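PDB 6RIW: ORF10, which probably catalyses 3-oxoacyl-[acyl-carrier-protein] synthesis through its ketosynthase in polyunsaturated fatty acid production, this chain being the ketosynthase–chain length factor didomain. Local coordinates for residues V320-V325 and E347-R352; L309-A314 and G434-G439; T489-N494 and T849-D854. All blocks are in the same frame, centred on the assembly; numbering follows the deposited sequence.

Interaction 1: V320-V325 and E347-R352; sequences VDPSTV and ETFFSR
A chi1 of -178° on F349 and of -74° on F350 sends two neighbouring phenyl rings to P322 by different routes. The first places F349 CG opposite the backbone N. The second places F350 CG opposite the carbonyl carbon. Both rings reach the proline. P322 CG lies 3.7 Å from F349 CZ. P322 CB lies between the rings, 3.8 Å from F349 CE2 and 4.1 Å from F350 CE1. The P322 carbonyl adds a polar touch: its O sits at the edge of the F350 ring, near the ring plane, 3.6 Å from CE1. The same oxygen accepts a hydrogen bond from N355 ND2. V325 completes the contact, with CB 4.1 Å from F350 CE1. F349 CD2 stands 3.7 Å above the F350 ring, over its centre. The proline sits within a turn. S323 N donates to D321 OD1 at 2.9 Å, an Asx turn. S323 OG reaches that same atom at 2.7 Å, and both come from one face of the carboxylate. T324 OG1 and T324 N both hydrogen-bond to D321 O. The turn lies in the loop between helix 304-318 and strand 327-329 of the thiolase-fold ketosynthase, and helix 336-350 follows that strand.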
loop_
_atom_site.group_PDB
_atom_site.type_symbol
_atom_site.label_atom_id
_atom_site.label_comp_id
_atom_site.label_asym_id
_atom_site.label_seq_id
_atom_site.Cartn_x
_atom_site.Cartn_y
_atom_site.Cartn_z
ATOM N N VAL A 320 -6.215 12.458 28.732
ATOM C CA VAL A 320 -6.359 11.396 29.720
ATOM C C VAL A 320 -5.057 11.289 30.497
ATOM O O VAL A 320 -3.973 11.240 29.904
ATOM C CB VAL A 320 -6.719 10.054 29.055
ATOM C CG1 VAL A 320 -6.374 8.885 29.952
ATOM C CG2 VAL A 320 -8.186 10.033 28.689
ATOM N N ASP A 321 -5.165 11.255 31.816
ATOM C CA ASP A 321 -3.999 11.048 32.666
ATOM C C ASP A 321 -3.453 9.636 32.478
ATOM O O ASP A 321 -4.188 8.659 32.686
ATOM C CB ASP A 321 -4.370 11.281 34.132
ATOM C CG ASP A 321 -3.152 11.376 35.042
ATOM O OD1 ASP A 321 -2.114 10.755 34.736
ATOM O OD2 ASP A 321 -3.229 12.066 36.082
ATOM N N PRO A 322 -2.182 9.477 32.114
ATOM C CA PRO A 322 -1.621 8.124 31.949
ATOM C C PRO A 322 -1.648 7.292 33.222
ATOM O O PRO A 322 -1.428 6.071 33.141
ATOM C CB PRO A 322 -0.181 8.392 31.495
ATOM C CG PRO A 322 -0.176 9.791 30.993
ATOM C CD PRO A 322 -1.238 10.536 31.722
ATOM N N SER A 323 -1.895 7.911 34.388
ATOM C CA SER A 323 -2.099 7.174 35.634
ATOM C C SER A 323 -3.325 6.288 35.597
ATOM O O SER A 323 -3.407 5.334 36.376
ATOM C CB SER A 323 -2.263 8.137 36.818
ATOM O OG SER A 323 -1.291 9.162 36.783
ATOM N N THR A 324 -4.290 6.592 34.741
ATOM C CA THR A 324 -5.571 5.900 34.746
ATOM C C THR A 324 -5.606 4.683 33.822
ATOM O O THR A 324 -6.603 3.951 33.826
ATOM C CB THR A 324 -6.684 6.882 34.370
ATOM O OG1 THR A 324 -6.501 7.309 33.015
ATOM C CG2 THR A 324 -6.626 8.110 35.283
ATOM N N VAL A 325 -4.545 4.433 33.054
ATOM C CA VAL A 325 -4.544 3.323 32.101
ATOM C C VAL A 325 -4.383 2.003 32.842
ATOM O O VAL A 325 -3.406 1.799 33.572
ATOM C CB VAL A 325 -3.432 3.492 31.064
ATOM C CG1 VAL A 325 -3.499 2.348 30.060
ATOM C CG2 VAL A 325 -3.556 4.831 30.394
ATOM N N GLU A 347 8.264 1.533 30.198
ATOM C CA GLU A 347 8.856 1.840 31.498
ATOM C C GLU A 347 9.174 3.326 31.598
ATOM O O GLU A 347 8.805 3.992 32.575
ATOM C CB GLU A 347 10.117 1.000 31.704
ATOM C CG GLU A 347 11.034 1.514 32.815
ATOM C CD GLU A 347 12.347 0.775 32.846
ATOM O OE1 GLU A 347 12.351 -0.393 33.298
ATOM O OE2 GLU A 347 13.365 1.352 32.401
ATOM N N THR A 348 9.816 3.871 30.561
ATOM C CA THR A 348 10.166 5.287 30.556
ATOM C C THR A 348 8.941 6.168 30.761
ATOM O O THR A 348 8.968 7.104 31.567
ATOM C CB THR A 348 10.860 5.634 29.247
ATOM O OG1 THR A 348 12.091 4.908 29.161
ATOM C CG2 THR A 348 11.117 7.132 29.151
ATOM N N PHE A 349 7.846 5.868 30.059
ATOM C CA PHE A 349 6.688 6.759 30.052
ATOM C C PHE A 349 5.832 6.592 31.300
ATOM O O PHE A 349 5.529 7.575 31.986
ATOM C CB PHE A 349 5.849 6.505 28.793
ATOM C CG PHE A 349 4.654 7.405 28.665
ATOM C CD1 PHE A 349 4.810 8.760 28.375
ATOM C CD2 PHE A 349 3.377 6.902 28.827
ATOM C CE1 PHE A 349 3.704 9.587 28.257
ATOM C CE2 PHE A 349 2.277 7.721 28.705
ATOM C CZ PHE A 349 2.442 9.068 28.413
ATOM N N PHE A 350 5.418 5.361 31.613
ATOM C CA PHE A 350 4.461 5.187 32.704
ATOM C C PHE A 350 5.097 5.311 34.087
ATOM O O PHE A 350 4.378 5.567 35.064
ATOM C CB PHE A 350 3.740 3.851 32.566
ATOM C CG PHE A 350 2.720 3.852 31.464
ATOM C CD1 PHE A 350 1.489 4.457 31.653
ATOM C CD2 PHE A 350 3.016 3.291 30.228
ATOM C CE1 PHE A 350 0.549 4.470 30.645
ATOM C CE2 PHE A 350 2.084 3.320 29.204
ATOM C CZ PHE A 350 0.852 3.907 29.413
ATOM N N SER A 351 6.414 5.161 34.199
ATOM C CA SER A 351 7.035 5.405 35.497
ATOM C C SER A 351 6.936 6.871 35.912
ATOM O O SER A 351 7.000 7.164 37.112
ATOM C CB SER A 351 8.487 4.923 35.487
ATOM O OG SER A 351 9.313 5.747 34.697
ATOM N N ARG A 352 6.727 7.788 34.956
ATOM C CA ARG A 352 6.556 9.204 35.284
ATOM C C ARG A 352 5.325 9.449 36.145
ATOM O O ARG A 352 5.255 10.464 36.852
ATOM C CB ARG A 352 6.443 10.043 34.003
ATOM C CG ARG A 352 7.660 10.007 33.119
ATOM C CD ARG A 352 7.372 10.605 31.735
ATOM N NE ARG A 352 8.559 10.515 30.887
ATOM C CZ ARG A 352 8.608 10.884 29.611
ATOM N NH1 ARG A 352 7.528 11.382 29.015
ATOM N NH2 ARG A 352 9.744 10.767 28.941
#

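Interaction 2: L309-A314 and G434-G439; sequences LVYERA and GVSVFG
Y311 lays the hydroxyl end of its ring against the edge of F438, with OH 3.5 Å from F438 CZ. The two side chains meet nearly perpendicular. This is helix-on-strand packing in the thiolase fold of the ketosynthase: helix 304-318 lies over strand 432-439. The short segments run in roughly opposed directions, 143° between them, with axes 10.8 Å apart at their closest. Y311 CZ also packs on F438 CZ at 4.0 Å. V310, the residue before it, adds CG1, which touches F438 CE1 at 4.1 Å, near the plane of the ring. A chi1 of 82° turns that methyl to F438. The same valine also packs on A289 and S291 of strand 283-292. S436 meets Y311 differently: its OG lies at the edge of the tyrosine ring, in plane, 3.7 Å from CE1. H446, on the adjacent strand 443-450, hydrogen-bonds to S436 OG through ND1 and meets the Y311 ring edge-to-face. All four touching side chains are buried, yet the polar ends have a shared partner. One water hydrogen-bonds to Y311 OH at 2.7 Å and to S436 OG at 2.7 Å, bridging helix and strand.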
loop_
_atom_site.group_PDB
_atom_site.type_symbol
_atom_site.label_atom_id
_atom_site.label_comp_id
_atom_site.label_asym_id
_atom_site.label_seq_id
_atom_site.Cartn_x
_atom_site.Cartn_y
_atom_site.Cartn_z
ATOM N N LEU A 309 7.477 9.106 22.280
ATOM C CA LEU A 309 6.820 10.274 21.701
ATOM C C LEU A 309 5.356 9.992 21.368
ATOM O O LEU A 309 4.485 10.823 21.643
ATOM C CB LEU A 309 7.575 10.746 20.462
ATOM C CG LEU A 309 6.951 11.921 19.700
ATOM C CD1 LEU A 309 6.903 13.225 20.541
ATOM C CD2 LEU A 309 7.686 12.148 18.380
ATOM N N VAL A 310 5.055 8.836 20.768
ATOM C CA VAL A 310 3.654 8.593 20.415
ATOM C C VAL A 310 2.792 8.441 21.671
ATOM O O VAL A 310 1.619 8.839 21.674
ATOM C CB VAL A 310 3.513 7.386 19.458
ATOM C CG1 VAL A 310 3.518 6.057 20.204
ATOM C CG2 VAL A 310 2.235 7.520 18.646
ATOM N N TYR A 311 3.351 7.898 22.761
ATOM C CA TYR A 311 2.614 7.858 24.024
ATOM C C TYR A 311 2.279 9.266 24.498
ATOM O O TYR A 311 1.145 9.547 24.890
ATOM C CB TYR A 311 3.418 7.152 25.120
ATOM C CG TYR A 311 3.755 5.708 24.894
ATOM C CD1 TYR A 311 2.868 4.838 24.275
ATOM C CD2 TYR A 311 4.969 5.211 25.328
ATOM C CE1 TYR A 311 3.201 3.500 24.085
ATOM C CE2 TYR A 311 5.304 3.900 25.162
ATOM C CZ TYR A 311 4.426 3.041 24.541
ATOM O OH TYR A 311 4.811 1.737 24.364
ATOM N N GLU A 312 3.279 10.150 24.513
ATOM C CA GLU A 312 3.053 11.520 24.954
ATOM C C GLU A 312 1.964 12.175 24.122
ATOM O O GLU A 312 1.009 12.741 24.667
ATOM C CB GLU A 312 4.351 12.323 24.870
ATOM C CG GLU A 312 5.412 11.841 25.841
ATOM C CD GLU A 312 6.791 12.386 25.534
ATOM O OE1 GLU A 312 6.977 12.965 24.443
ATOM O OE2 GLU A 312 7.694 12.234 26.390
ATOM N N ARG A 313 2.060 12.047 22.790
ATOM C CA ARG A 313 1.083 12.670 21.901
ATOM C C ARG A 313 -0.301 12.072 22.079
ATOM O O ARG A 313 -1.295 12.788 21.951
ATOM C CB ARG A 313 1.537 12.535 20.434
ATOM C CG ARG A 313 2.746 13.364 20.065
ATOM C CD ARG A 313 3.091 13.169 18.582
ATOM N NE ARG A 313 4.133 14.072 18.109
ATOM C CZ ARG A 313 4.781 13.900 16.958
ATOM N NH1 ARG A 313 4.477 12.858 16.183
ATOM N NH2 ARG A 313 5.722 14.752 16.581
ATOM N N ALA A 314 -0.393 10.773 22.392
ATOM C CA ALA A 314 -1.695 10.117 22.474
ATOM C C ALA A 314 -2.464 10.536 23.719
ATOM O O ALA A 314 -3.672 10.802 23.651
ATOM C CB ALA A 314 -1.527 8.593 22.458
ATOM N N GLY A 434 -4.891 1.063 26.539
ATOM C CA GLY A 434 -4.104 1.530 25.414
ATOM C C GLY A 434 -3.922 0.408 24.408
ATOM O O GLY A 434 -3.954 -0.772 24.764
ATOM N N VAL A 435 -3.747 0.768 23.138
ATOM C CA VAL A 435 -3.332 -0.189 22.117
ATOM C C VAL A 435 -2.159 0.418 21.364
ATOM O O VAL A 435 -2.255 1.554 20.878
ATOM C CB VAL A 435 -4.468 -0.541 21.131
ATOM C CG1 VAL A 435 -3.962 -1.558 20.094
ATOM C CG2 VAL A 435 -5.672 -1.084 21.849
ATOM N N SER A 436 -1.058 -0.328 21.266
ATOM C CA SER A 436 0.157 0.125 20.604
ATOM C C SER A 436 0.460 -0.751 19.395
ATOM O O SER A 436 0.313 -1.979 19.450
ATOM C CB SER A 436 1.370 0.121 21.566
ATOM O OG SER A 436 1.059 0.763 22.795
ATOM N N VAL A 437 0.882 -0.121 18.298
ATOM C CA VAL A 437 1.429 -0.850 17.156
ATOM C C VAL A 437 2.644 -0.085 16.646
ATOM O O VAL A 437 2.586 1.139 16.466
ATOM C CB VAL A 437 0.399 -1.087 16.023
ATOM C CG1 VAL A 437 -0.613 -2.140 16.431
ATOM C CG2 VAL A 437 -0.338 0.211 15.654
ATOM N N PHE A 438 3.753 -0.804 16.445
ATOM C CA PHE A 438 5.030 -0.211 16.038
ATOM C C PHE A 438 5.545 -0.936 14.789
ATOM O O PHE A 438 6.196 -1.981 14.890
ATOM C CB PHE A 438 6.039 -0.282 17.182
ATOM C CG PHE A 438 5.553 0.332 18.480
ATOM C CD1 PHE A 438 4.940 1.580 18.501
ATOM C CD2 PHE A 438 5.729 -0.337 19.686
ATOM C CE1 PHE A 438 4.514 2.156 19.695
ATOM C CE2 PHE A 438 5.310 0.222 20.879
ATOM C CZ PHE A 438 4.695 1.467 20.892
ATOM N N GLY A 439 5.278 -0.367 13.612
ATOM C CA GLY A 439 5.584 -1.027 12.364
ATOM C C GLY A 439 7.005 -0.802 11.856
ATOM O O GLY A 439 7.696 0.131 12.273
HETATM O O HOH W 1 3.121 -0.363 24.146
#

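Interaction 3: T489-N494 and T849-D854; sequences TLLNNN and TALLLD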
loop_
_atom_site.group_PDB
_atom_site.type_symbol
_atom_site.label_atom_id
_atom_site.label_comp_id
_atom_site.label_asym_id
_atom_site.label_seq_id
_atom_site.Cartn_x
_atom_site.Cartn_y
_atom_site.Cartn_z
ATOM N N THR A 489 10.878 23.626 -18.639
ATOM C CA THR A 489 11.264 23.958 -20.013
ATOM C C THR A 489 10.516 23.105 -21.026
ATOM O O THR A 489 10.022 23.608 -22.043
ATOM C CB THR A 489 12.761 23.749 -20.171
ATOM O OG1 THR A 489 13.439 24.654 -19.299
ATOM C CG2 THR A 489 13.193 23.983 -21.609
ATOM N N LEU A 490 10.433 21.799 -20.768
ATOM C CA LEU A 490 9.651 20.917 -21.624
ATOM C C LEU A 490 8.230 21.437 -21.816
ATOM O O LEU A 490 7.723 21.498 -22.943
ATOM C CB LEU A 490 9.651 19.507 -21.013
ATOM C CG LEU A 490 8.964 18.415 -21.834
ATOM C CD1 LEU A 490 9.963 17.795 -22.781
ATOM C CD2 LEU A 490 8.384 17.346 -20.900
ATOM N N LEU A 491 7.545 21.780 -20.717
ATOM C CA LEU A 491 6.149 22.187 -20.825
ATOM C C LEU A 491 6.017 23.510 -21.565
ATOM O O LEU A 491 5.103 23.686 -22.381
ATOM C CB LEU A 491 5.539 22.305 -19.427
ATOM C CG LEU A 491 5.493 20.982 -18.680
ATOM C CD1 LEU A 491 5.107 21.246 -17.201
ATOM C CD2 LEU A 491 4.484 20.081 -19.366
ATOM N N ASN A 492 6.920 24.445 -21.291
ATOM C CA ASN A 492 6.813 25.763 -21.914
ATOM C C ASN A 492 7.043 25.686 -23.414
ATOM O O ASN A 492 6.450 26.464 -24.167
ATOM C CB ASN A 492 7.793 26.731 -21.266
ATOM C CG ASN A 492 7.284 27.254 -19.934
ATOM O OD1 ASN A 492 6.085 27.265 -19.696
ATOM N ND2 ASN A 492 8.189 27.675 -19.063
ATOM N N ASN A 493 7.871 24.745 -23.860
ATOM C CA ASN A 493 8.131 24.515 -25.272
ATOM C C ASN A 493 7.170 23.522 -25.912
ATOM O O ASN A 493 7.331 23.217 -27.094
ATOM C CB ASN A 493 9.561 24.016 -25.453
ATOM C CG ASN A 493 10.576 25.003 -24.955
ATOM O OD1 ASN A 493 10.308 26.194 -24.899
ATOM N ND2 ASN A 493 11.760 24.514 -24.594
ATOM N N ASN A 494 6.187 23.024 -25.162
ATOM C CA ASN A 494 5.255 21.987 -25.602
ATOM C C ASN A 494 5.990 20.825 -26.276
ATOM O O ASN A 494 5.592 20.330 -27.331
ATOM C CB ASN A 494 4.156 22.543 -26.514
ATOM C CG ASN A 494 2.921 21.642 -26.553
ATOM O OD1 ASN A 494 2.595 20.921 -25.575
ATOM N ND2 ASN A 494 2.232 21.658 -27.686
ATOM N N THR A 849 0.453 22.364 -13.565
ATOM C CA THR A 849 -0.447 23.479 -13.280
ATOM C C THR A 849 0.211 24.489 -12.351
ATOM O O THR A 849 0.130 25.706 -12.580
ATOM C CB THR A 849 -1.741 22.944 -12.673
ATOM O OG1 THR A 849 -2.372 22.042 -13.594
ATOM C CG2 THR A 849 -2.711 24.074 -12.326
ATOM N N ALA A 850 0.887 24.005 -11.302
ATOM C CA ALA A 850 1.579 24.923 -10.395
ATOM C C ALA A 850 2.689 25.696 -11.105
ATOM O O ALA A 850 2.879 26.888 -10.840
ATOM C CB ALA A 850 2.146 24.160 -9.200
ATOM N N LEU A 851 3.437 25.043 -12.008
ATOM C CA LEU A 851 4.488 25.767 -12.735
ATOM C C LEU A 851 3.890 26.849 -13.630
ATOM O O LEU A 851 4.424 27.964 -13.701
ATOM C CB LEU A 851 5.351 24.798 -13.556
ATOM C CG LEU A 851 6.317 23.833 -12.833
ATOM C CD1 LEU A 851 6.927 22.795 -13.808
ATOM C CD2 LEU A 851 7.448 24.570 -12.085
ATOM N N LEU A 852 2.779 26.545 -14.314
ATOM C CA LEU A 852 2.136 27.530 -15.180
ATOM C C LEU A 852 1.625 28.719 -14.382
ATOM O O LEU A 852 1.788 29.868 -14.799
ATOM C CB LEU A 852 0.964 26.901 -15.933
ATOM C CG LEU A 852 1.282 25.918 -17.068
ATOM C CD1 LEU A 852 -0.016 25.564 -17.815
ATOM C CD2 LEU A 852 2.327 26.482 -18.022
ATOM N N LEU A 853 0.974 28.456 -13.251
ATOM C CA LEU A 853 0.495 29.536 -12.392
ATOM C C LEU A 853 1.633 30.330 -11.761
ATOM O O LEU A 853 1.508 31.550 -11.587
ATOM C CB LEU A 853 -0.413 28.964 -11.313
ATOM C CG LEU A 853 -1.744 28.446 -11.845
ATOM C CD1 LEU A 853 -2.383 27.602 -10.746
ATOM C CD2 LEU A 853 -2.663 29.573 -12.267
ATOM N N ASP A 854 2.743 29.675 -11.420
ATOM C CA ASP A 854 3.903 30.390 -10.905
ATOM C C ASP A 854 4.483 31.365 -11.926
ATOM O O ASP A 854 5.118 32.353 -11.537
ATOM C CB ASP A 854 4.982 29.406 -10.479
ATOM C CG ASP A 854 6.098 30.087 -9.702
ATOM O OD1 ASP A 854 5.783 30.769 -8.709
ATOM O OD2 ASP A 854 7.281 29.967 -10.077
#
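This is a small, partly buried helix-to-helix contact, with leucines meeting through methyl groups near the end of each helix. L491 and N492, in the last turn of helix 484-492, face L851 and L852 of helix 841-854. L491 CD1 and L851 CD1 come to 4.2 Å. Both leucines place CG opposite the carbonyl carbon, with chi1 of -64° for L491 and -71° for L851. In both, that torsion carries CD1 into the contact. The contact lies in the second ketosynthase-like half of the chain, the chain length factor, which repeats the thiolase fold of the first half. There helix 841-854 leans on strands: L851 also touches M474 of strand 469-478, and T849 and L853 pack on strands 865-870 and 876-884. The second touch is mixed in character. N492 OD1 lies 4.2 Å from L852 CD2, and the two side chains run antiparallel alongside one another. The amide has a stronger tie, because N492 ND2 hydrogen-bonds to Q855 OE1 just beyond the segment 849-854. N493 N makes a regular helical bond to T489 O at 3.0 Å. Helix 484-492 then stops in a Schellman motif. N494 takes a positive phi of 47°, turning the chain out of the helix, and N494 N bonds back to L491 O at 3.1 Å.

Interactions 1 and 2 are neighbours in the ketosynthase half, with centres about 12 Å apart. A salt bridge joins them, with R352 NH1 2.8 Å from E312 OE2. In addition, F349 CD2 packs on Y311 CB at 3.7 Å, so interaction 1 packs against helix 304-318, which carries one side of interaction 2. V325 CG1 also approaches G434 N at 4.0 Å. A magnesium ion, bound by M1 and K286, lies about 14 Å from the V325 side chain, so interaction 1 is near the metal but not part of its site. Interaction 3 belongs to the chain length factor half. Its nearest atoms are about 28 Å from interaction 2 and about 40 Å from interaction 1.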